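Local structure of fanconi-associated nuclease 1 homolog (Pseudomonas aeruginosa, 5Y7Q) at residues 376-381 against 573-578; 496-501 against 532-537. The protein is a bacterial homolog of Fanconi-associated nuclease 1, a multidomain, mostly helical protein that carries a VRR-NUC domain near its C-terminus. All coordinates share one frame; numbering follows the deposited sequence.

Interaction 1: 376-381 against 573-578; sequences DLCLAF and YVRWHV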
ATOM      1  N   ASP A 376     -14.354  31.542 -12.328  1.00 97.87           N
ATOM      2  CA  ASP A 376     -14.690  31.914 -10.965  1.00 89.73           C
ATOM      3  C   ASP A 376     -16.172  31.663 -10.717  1.00 88.79           C
ATOM      4  O   ASP A 376     -17.012  31.899 -11.591  1.00 92.41           O
ATOM      5  CB  ASP A 376     -14.314  33.375 -10.703  1.00 95.58           C
ATOM      6  CG  ASP A 376     -12.791  33.584 -10.601  1.00104.98           C
ATOM      7  OD1 ASP A 376     -12.256  33.659  -9.468  1.00103.77           O
ATOM      8  OD2 ASP A 376     -12.120  33.669 -11.653  1.00106.84           O
ATOM      9  N   LEU A 377     -16.478  31.127  -9.539  1.00 83.11           N
ATOM     10  CA  LEU A 377     -17.840  30.824  -9.131  1.00 80.09           C
ATOM     11  C   LEU A 377     -18.065  31.380  -7.740  1.00 86.06           C
ATOM     12  O   LEU A 377     -17.236  31.176  -6.851  1.00 82.72           O
ATOM     13  CB  LEU A 377     -18.111  29.325  -9.107  1.00 86.10           C
ATOM     14  CG  LEU A 377     -18.383  28.565 -10.392  1.00 83.51           C
ATOM     15  CD1 LEU A 377     -18.740  27.133 -10.034  1.00 76.60           C
ATOM     16  CD2 LEU A 377     -19.510  29.232 -11.119  1.00 79.73           C
ATOM     17  N   CYS A 378     -19.185  32.070  -7.554  1.00 83.20           N
ATOM     18  CA  CYS A 378     -19.603  32.568  -6.254  1.00 85.84           C
ATOM     19  C   CYS A 378     -20.880  31.810  -5.899  1.00 89.89           C
ATOM     20  O   CYS A 378     -21.935  32.046  -6.497  1.00 93.06           O
ATOM     21  CB  CYS A 378     -19.802  34.082  -6.311  1.00 90.13           C
ATOM     22  SG  CYS A 378     -20.436  34.880  -4.836  1.00102.29           S
ATOM     23  N   LEU A 379     -20.784  30.893  -4.936  1.00 85.19           N
ATOM     24  CA  LEU A 379     -21.856  29.952  -4.647  1.00 85.10           C
ATOM     25  C   LEU A 379     -22.392  30.138  -3.239  1.00 91.14           C
ATOM     26  O   LEU A 379     -21.681  30.587  -2.332  1.00 95.81           O
ATOM     27  CB  LEU A 379     -21.384  28.510  -4.787  1.00 88.40           C
ATOM     28  CG  LEU A 379     -21.089  28.016  -6.187  1.00 85.32           C
ATOM     29  CD1 LEU A 379     -20.594  26.598  -6.064  1.00 78.39           C
ATOM     30  CD2 LEU A 379     -22.349  28.104  -7.035  1.00 81.03           C
ATOM     31  N   ALA A 380     -23.649  29.730  -3.062  1.00 86.41           N
ATOM     32  CA  ALA A 380     -24.290  29.821  -1.759  1.00 93.21           C
ATOM     33  C   ALA A 380     -23.485  29.047  -0.725  1.00102.78           C
ATOM     34  O   ALA A 380     -22.783  28.088  -1.047  1.00105.70           O
ATOM     35  CB  ALA A 380     -25.717  29.277  -1.828  1.00 90.46           C
ATOM     36  N   PHE A 381     -23.553  29.496   0.521  1.00110.11           N
ATOM     37  CA  PHE A 381     -22.949  28.734   1.605  1.00118.39           C
ATOM     38  C   PHE A 381     -23.876  27.583   1.988  1.00122.17           C
ATOM     39  O   PHE A 381     -25.041  27.827   2.337  1.00120.95           O
ATOM     40  CB  PHE A 381     -22.671  29.622   2.807  1.00127.24           C
ATOM     41  CG  PHE A 381     -21.677  29.032   3.769  1.00127.76           C
ATOM     42  CD1 PHE A 381     -20.368  28.809   3.375  1.00122.19           C
ATOM     43  CD2 PHE A 381     -22.051  28.697   5.061  1.00131.48           C
ATOM     44  CE1 PHE A 381     -19.450  28.267   4.247  1.00120.52           C
ATOM     45  CE2 PHE A 381     -21.136  28.152   5.939  1.00131.96           C
ATOM     46  CZ  PHE A 381     -19.832  27.939   5.528  1.00126.44           C
ATOM     47  N   TYR A 573     -12.371  28.233  -9.314  1.00 78.57           N
ATOM     48  CA  TYR A 573     -12.102  28.773  -7.988  1.00 83.32           C
ATOM     49  C   TYR A 573     -13.404  29.288  -7.375  1.00 87.24           C
ATOM     50  O   TYR A 573     -14.083  30.132  -7.969  1.00 91.29           O
ATOM     51  CB  TYR A 573     -11.068  29.895  -8.077  1.00 82.78           C
ATOM     52  CG  TYR A 573      -9.690  29.458  -8.541  1.00 87.05           C
ATOM     53  CD1 TYR A 573      -8.686  29.154  -7.615  1.00 95.69           C
ATOM     54  CD2 TYR A 573      -9.379  29.367  -9.897  1.00 82.88           C
ATOM     55  CE1 TYR A 573      -7.412  28.767  -8.019  1.00 92.70           C
ATOM     56  CE2 TYR A 573      -8.100  28.980 -10.314  1.00 87.51           C
ATOM     57  CZ  TYR A 573      -7.125  28.677  -9.367  1.00 91.08           C
ATOM     58  OH  TYR A 573      -5.859  28.296  -9.749  1.00 93.16           O
ATOM     59  N   VAL A 574     -13.736  28.806  -6.177  1.00 85.56           N
ATOM     60  CA  VAL A 574     -15.028  29.073  -5.549  1.00 85.65           C
ATOM     61  C   VAL A 574     -14.871  29.988  -4.334  1.00 90.37           C
ATOM     62  O   VAL A 574     -13.964  29.805  -3.509  1.00 99.35           O
ATOM     63  CB  VAL A 574     -15.702  27.740  -5.170  1.00 75.52           C
ATOM     64  CG1 VAL A 574     -16.965  27.958  -4.333  1.00 71.06           C
ATOM     65  CG2 VAL A 574     -16.020  26.989  -6.425  1.00 65.07           C
ATOM     66  N   ARG A 575     -15.757  30.982  -4.236  1.00 81.25           N
ATOM     67  CA  ARG A 575     -16.000  31.782  -3.040  1.00 87.05           C
ATOM     68  C   ARG A 575     -17.411  31.504  -2.533  1.00 91.16           C
ATOM     69  O   ARG A 575     -18.295  31.095  -3.293  1.00 90.71           O
ATOM     70  CB  ARG A 575     -15.884  33.288  -3.306  1.00 89.87           C
ATOM     71  CG  ARG A 575     -14.565  33.829  -3.818  1.00 99.63           C
ATOM     72  CD  ARG A 575     -14.691  35.365  -4.096  1.00109.58           C
ATOM     73  NE  ARG A 575     -15.988  35.724  -4.694  1.00111.11           N
ATOM     74  CZ  ARG A 575     -16.321  36.940  -5.131  1.00120.04           C
ATOM     75  NH1 ARG A 575     -17.529  37.155  -5.642  1.00120.08           N
ATOM     76  NH2 ARG A 575     -15.456  37.946  -5.064  1.00125.56           N
ATOM     77  N   TRP A 576     -17.633  31.742  -1.243  1.00 91.30           N
ATOM     78  CA  TRP A 576     -18.946  31.535  -0.650  1.00 94.08           C
ATOM     79  C   TRP A 576     -19.651  32.866  -0.404  1.00103.41           C
ATOM     80  O   TRP A 576     -19.028  33.859  -0.016  1.00109.90           O
ATOM     81  CB  TRP A 576     -18.851  30.781   0.674  1.00 97.06           C
ATOM     82  CG  TRP A 576     -18.178  29.459   0.630  1.00 96.17           C
ATOM     83  CD1 TRP A 576     -17.037  29.103   1.290  1.00 97.29           C
ATOM     84  CD2 TRP A 576     -18.615  28.289  -0.076  1.00 90.27           C
ATOM     85  NE1 TRP A 576     -16.734  27.793   1.031  1.00 90.94           N
ATOM     86  CE2 TRP A 576     -17.685  27.267   0.198  1.00 84.44           C
ATOM     87  CE3 TRP A 576     -19.700  28.010  -0.918  1.00 91.68           C
ATOM     88  CZ2 TRP A 576     -17.799  25.985  -0.341  1.00 85.40           C
ATOM     89  CZ3 TRP A 576     -19.819  26.740  -1.454  1.00 85.71           C
ATOM     90  CH2 TRP A 576     -18.871  25.738  -1.160  1.00 87.89           C
ATOM     91  N   HIS A 577     -20.966  32.871  -0.604  1.00 99.64           N
ATOM     92  CA  HIS A 577     -21.803  34.036  -0.362  1.00106.91           C
ATOM     93  C   HIS A 577     -22.617  33.812   0.908  1.00111.91           C
ATOM     94  O   HIS A 577     -23.300  32.788   1.033  1.00112.29           O
ATOM     95  CB  HIS A 577     -22.727  34.289  -1.560  1.00109.25           C
ATOM     96  CG  HIS A 577     -23.671  35.437  -1.368  1.00121.06           C
ATOM     97  ND1 HIS A 577     -24.758  35.377  -0.520  1.00130.13           N
ATOM     98  CD2 HIS A 577     -23.695  36.674  -1.920  1.00126.90           C
ATOM     99  CE1 HIS A 577     -25.407  36.528  -0.552  1.00132.60           C
ATOM    100  NE2 HIS A 577     -24.785  37.333  -1.394  1.00131.23           N
ATOM    101  N   VAL A 578     -22.539  34.763   1.847  1.00118.32           N
ATOM    102  CA  VAL A 578     -23.345  34.762   3.071  1.00120.51           C
ATOM    103  C   VAL A 578     -24.191  36.029   3.082  1.00132.17           C
ATOM    104  O   VAL A 578     -23.667  37.133   3.286  1.00140.01           O
ATOM    105  CB  VAL A 578     -22.483  34.693   4.340  1.00118.70           C
ATOM    106  CG1 VAL A 578     -23.374  34.529   5.564  1.00124.24           C
ATOM    107  CG2 VAL A 578     -21.455  33.581   4.252  1.00114.11           C
TER
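Phe381 directs one ring edge onto the indole of Trp576 in a T-shaped stack, with CD1 3.6 Å from Trp576 CG and the planes 82° apart. Phe381 has CG anti to its own N (chi1 -162°), which carries the ring across to the neighbouring strand, over Trp576. Across the indole, Val574 CG1 lies near the border of the opposite face, while Leu379 CB approaches Trp576 CZ3 at 4.1 Å. Leu377, Leu379, Val574 and Trp576 share this face of the sheet, which helix 388-396 covers through His395, Val392 and Val388. On the other face, Cys378 SG sits 3.8 Å from Arg575 NH1, near the guanidinium plane and at its edge, and also touches His577 CB. Asp376 is on that face too and pairs with Arg374 in a salt bridge. The backbones run parallel in register: Leu377 N to Tyr573 O, Arg575 N to Leu377 O, Leu379 N to Arg575 O and His577 N to Leu379 O are each 3.0 Å, and a weak bond from Phe381 N to His577 O ends the ladder. This is a parallel strand pair at the margin of a mixed beta-sheet, with 374-380 as the outermost strand.

Interaction 2: 496-501 against 532-537; sequences LEQALD and FWPAQR
The backbone of Asp501 and Gln498 runs beside the end of a strand and the turn after it: Asp501 CA lies 6.5 Å from Arg537 CA, and Gln498 CA 6.6 Å from Pro534 CA. Residues 496-501 are helical throughout, whereas 532-533 finish a strand and 534-537 turn the chain back toward strand 538-545, with Arg537 in the left-handed helical conformation. Phe532 carries the apolar part. One ring face looks onto the helix backbone, with Gln498 O and Ala499 N above its rim, and CZ reaches Ala499 CA at 3.9 Å and Ala499 CB at 4.2 Å. Gln498 slants across the rim, its CB and OE1 each 4.0 Å from Phe532 CD2 and its amide turned 61° from the ring; OE1 is hydrogen-bonded to His404 NE2 of strand 402-405. The polar part is one carbonyl. Arg537, bent at its third torsion, brings NE and NH2 side-on to Asp501 O, both at 2.8 Å, with bent N-H...O angles of 136° and 130°. NH2 lies in the carbonyl plane on a lone pair, while NE is tilted from it. The Asp501 carboxylate adds only a nearby opposite charge. Arg468 NE hydrogen-bonds to the preceding carbonyl, Leu500 O, so two arginines gather close together at the C-terminal end of the helix, where the helix dipole would probably offset some of their mutual charge. The result is a helix packed on a sheet through an aromatic strand residue, with an arginine from the turn of a beta-hairpin holding a carbonyl of the last helical turn.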
ATOM      1  N   LEU A 496     -19.901   5.365 -18.238  1.00 58.45           N
ATOM      2  CA  LEU A 496     -19.117   4.666 -19.252  1.00 60.20           C
ATOM      3  C   LEU A 496     -19.559   5.061 -20.653  1.00 65.22           C
ATOM      4  O   LEU A 496     -18.726   5.337 -21.521  1.00 67.34           O
ATOM      5  CB  LEU A 496     -19.251   3.158 -19.084  1.00 60.67           C
ATOM      6  CG  LEU A 496     -18.342   2.389 -20.038  1.00 68.68           C
ATOM      7  CD1 LEU A 496     -16.896   2.798 -19.787  1.00 59.55           C
ATOM      8  CD2 LEU A 496     -18.529   0.885 -19.863  1.00 77.13           C
ATOM      9  N   GLU A 497     -20.868   5.062 -20.900  1.00 60.43           N
ATOM     10  CA  GLU A 497     -21.353   5.294 -22.252  1.00 69.75           C
ATOM     11  C   GLU A 497     -21.083   6.736 -22.671  1.00 77.05           C
ATOM     12  O   GLU A 497     -20.534   6.995 -23.756  1.00 77.75           O
ATOM     13  CB  GLU A 497     -22.841   4.936 -22.338  1.00 80.05           C
ATOM     14  CG  GLU A 497     -23.210   3.879 -23.413  1.00105.04           C
ATOM     15  CD  GLU A 497     -22.350   2.599 -23.368  1.00114.99           C
ATOM     16  OE1 GLU A 497     -21.485   2.428 -24.261  1.00118.63           O
ATOM     17  OE2 GLU A 497     -22.542   1.761 -22.454  1.00114.52           O
ATOM     18  N   GLN A 498     -21.401   7.691 -21.788  1.00 76.04           N
ATOM     19  CA  GLN A 498     -21.063   9.085 -22.069  1.00 66.07           C
ATOM     20  C   GLN A 498     -19.563   9.262 -22.284  1.00 64.81           C
ATOM     21  O   GLN A 498     -19.145   9.925 -23.238  1.00 66.46           O
ATOM     22  CB  GLN A 498     -21.572   9.988 -20.948  1.00 56.19           C
ATOM     23  CG  GLN A 498     -23.073   9.873 -20.774  1.00 64.88           C
ATOM     24  CD  GLN A 498     -23.618  10.760 -19.682  1.00 71.63           C
ATOM     25  OE1 GLN A 498     -22.903  11.136 -18.760  1.00 66.33           O
ATOM     26  NE2 GLN A 498     -24.899  11.108 -19.787  1.00 84.31           N
ATOM     27  N   ALA A 499     -18.731   8.638 -21.444  1.00 64.29           N
ATOM     28  CA  ALA A 499     -17.293   8.744 -21.666  1.00 57.74           C
ATOM     29  C   ALA A 499     -16.901   8.176 -23.029  1.00 62.21           C
ATOM     30  O   ALA A 499     -16.118   8.790 -23.763  1.00 66.71           O
ATOM     31  CB  ALA A 499     -16.543   8.043 -20.544  1.00 57.94           C
ATOM     32  N   LEU A 500     -17.490   7.044 -23.413  1.00 61.74           N
ATOM     33  CA  LEU A 500     -17.102   6.386 -24.652  1.00 65.71           C
ATOM     34  C   LEU A 500     -17.428   7.253 -25.848  1.00 77.07           C
ATOM     35  O   LEU A 500     -16.612   7.409 -26.766  1.00 83.20           O
ATOM     36  CB  LEU A 500     -17.804   5.041 -24.775  1.00 61.60           C
ATOM     37  CG  LEU A 500     -17.214   3.888 -23.962  1.00 71.38           C
ATOM     38  CD1 LEU A 500     -17.736   2.576 -24.527  1.00 87.67           C
ATOM     39  CD2 LEU A 500     -15.695   3.899 -23.990  1.00 56.38           C
ATOM     40  N   ASP A 501     -18.634   7.801 -25.870  1.00 79.23           N
ATOM     41  CA  ASP A 501     -19.066   8.502 -27.061  1.00 90.50           C
ATOM     42  C   ASP A 501     -18.624   9.964 -27.096  1.00 83.49           C
ATOM     43  O   ASP A 501     -18.541  10.537 -28.189  1.00 79.61           O
ATOM     44  CB  ASP A 501     -20.583   8.325 -27.209  1.00107.68           C
ATOM     45  CG  ASP A 501     -20.970   6.852 -27.535  1.00122.87           C
ATOM     46  OD1 ASP A 501     -20.934   6.464 -28.735  1.00125.07           O
ATOM     47  OD2 ASP A 501     -21.289   6.078 -26.593  1.00117.46           O
ATOM     48  N   PHE A 532     -19.996  16.400 -19.516  1.00 55.57           N
ATOM     49  CA  PHE A 532     -20.304  15.938 -20.849  1.00 62.80           C
ATOM     50  C   PHE A 532     -21.533  16.669 -21.357  1.00 70.18           C
ATOM     51  O   PHE A 532     -22.485  16.933 -20.607  1.00 78.54           O
ATOM     52  CB  PHE A 532     -20.555  14.426 -20.877  1.00 68.31           C
ATOM     53  CG  PHE A 532     -19.361  13.599 -20.466  1.00 67.33           C
ATOM     54  CD1 PHE A 532     -18.229  13.539 -21.266  1.00 70.93           C
ATOM     55  CD2 PHE A 532     -19.377  12.872 -19.278  1.00 54.88           C
ATOM     56  CE1 PHE A 532     -17.135  12.778 -20.883  1.00 67.26           C
ATOM     57  CE2 PHE A 532     -18.295  12.115 -18.897  1.00 47.71           C
ATOM     58  CZ  PHE A 532     -17.176  12.063 -19.689  1.00 57.93           C
ATOM     59  N   TRP A 533     -21.494  16.986 -22.642  1.00 62.11           N
ATOM     60  CA  TRP A 533     -22.648  17.471 -23.383  1.00 75.59           C
ATOM     61  C   TRP A 533     -22.858  16.410 -24.457  1.00 84.55           C
ATOM     62  O   TRP A 533     -22.210  16.454 -25.522  1.00 93.12           O
ATOM     63  CB  TRP A 533     -22.395  18.855 -23.970  1.00 77.94           C
ATOM     64  CG  TRP A 533     -22.175  20.001 -22.973  1.00 74.68           C
ATOM     65  CD1 TRP A 533     -23.131  20.849 -22.471  1.00 68.34           C
ATOM     66  CD2 TRP A 533     -20.919  20.450 -22.424  1.00 74.86           C
ATOM     67  NE1 TRP A 533     -22.553  21.784 -21.641  1.00 63.84           N
ATOM     68  CE2 TRP A 533     -21.198  21.572 -21.599  1.00 72.41           C
ATOM     69  CE3 TRP A 533     -19.592  20.011 -22.539  1.00 73.22           C
ATOM     70  CZ2 TRP A 533     -20.196  22.254 -20.889  1.00 68.77           C
ATOM     71  CZ3 TRP A 533     -18.595  20.696 -21.831  1.00 76.83           C
ATOM     72  CH2 TRP A 533     -18.906  21.803 -21.020  1.00 72.85           C
ATOM     73  N   PRO A 534     -23.660  15.377 -24.167  1.00 85.75           N
ATOM     74  CA  PRO A 534     -23.815  14.259 -25.120  1.00 83.50           C
ATOM     75  C   PRO A 534     -24.439  14.645 -26.435  1.00 87.42           C
ATOM     76  O   PRO A 534     -24.303  13.877 -27.392  1.00 84.49           O
ATOM     77  CB  PRO A 534     -24.704  13.257 -24.363  1.00 77.53           C
ATOM     78  CG  PRO A 534     -25.259  14.008 -23.192  1.00 84.34           C
ATOM     79  CD  PRO A 534     -24.230  15.052 -22.846  1.00 81.64           C
ATOM     80  N   ALA A 535     -25.122  15.792 -26.513  1.00 76.73           N
ATOM     81  CA  ALA A 535     -25.717  16.230 -27.776  1.00 88.72           C
ATOM     82  C   ALA A 535     -24.650  16.461 -28.838  1.00 97.36           C
ATOM     83  O   ALA A 535     -24.749  15.951 -29.963  1.00111.96           O
ATOM     84  CB  ALA A 535     -26.536  17.506 -27.563  1.00 83.83           C
ATOM     85  N   GLN A 536     -23.648  17.269 -28.516  1.00 85.36           N
ATOM     86  CA  GLN A 536     -22.540  17.551 -29.410  1.00 86.62           C
ATOM     87  C   GLN A 536     -21.308  16.703 -29.117  1.00 79.11           C
ATOM     88  O   GLN A 536     -20.240  16.987 -29.651  1.00 93.84           O
ATOM     89  CB  GLN A 536     -22.211  19.042 -29.370  1.00 97.49           C
ATOM     90  CG  GLN A 536     -22.290  19.643 -27.979  1.00 97.91           C
ATOM     91  CD  GLN A 536     -22.897  21.037 -27.955  1.00 98.02           C
ATOM     92  OE1 GLN A 536     -22.724  21.783 -26.984  1.00 90.54           O
ATOM     93  NE2 GLN A 536     -23.625  21.390 -29.015  1.00104.66           N
ATOM     94  N   ARG A 537     -21.417  15.713 -28.229  1.00 79.60           N
ATOM     95  CA  ARG A 537     -20.325  14.772 -27.912  1.00 78.44           C
ATOM     96  C   ARG A 537     -19.074  15.491 -27.403  1.00 75.34           C
ATOM     97  O   ARG A 537     -17.945  15.181 -27.805  1.00 75.56           O
ATOM     98  CB  ARG A 537     -19.982  13.875 -29.107  1.00 76.23           C
ATOM     99  CG  ARG A 537     -21.189  13.121 -29.667  1.00 95.66           C
ATOM    100  CD  ARG A 537     -20.833  12.271 -30.871  1.00 91.43           C
ATOM    101  NE  ARG A 537     -20.017  11.151 -30.457  1.00 98.34           N
ATOM    102  CZ  ARG A 537     -19.331  10.361 -31.274  1.00105.02           C
ATOM    103  NH1 ARG A 537     -19.351  10.579 -32.587  1.00 90.65           N
ATOM    104  NH2 ARG A 537     -18.621   9.343 -30.759  1.00106.49           N
TER

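In the fold
Both interactions involve the same five-stranded mixed sheet, which runs 374-380, 569-577, 538-545, 529-533, 402-405. Interaction 1 joins the first two strands; interaction 2 sets helix 493-502 on strand 529-533, next to the other outermost strand, and on the turn into the central strand 538-545. Their centres are 28 Å apart and their nearest atoms about 12 Å, so the sheet, not direct contact, connects them. In sequence, both segments of interaction 2 fall between the two strands that interaction 1 pairs. The nearest atoms of interaction 1 lie about 10 Å from the bound nucleic acid, against about 21 Å for interaction 2; neither touches it.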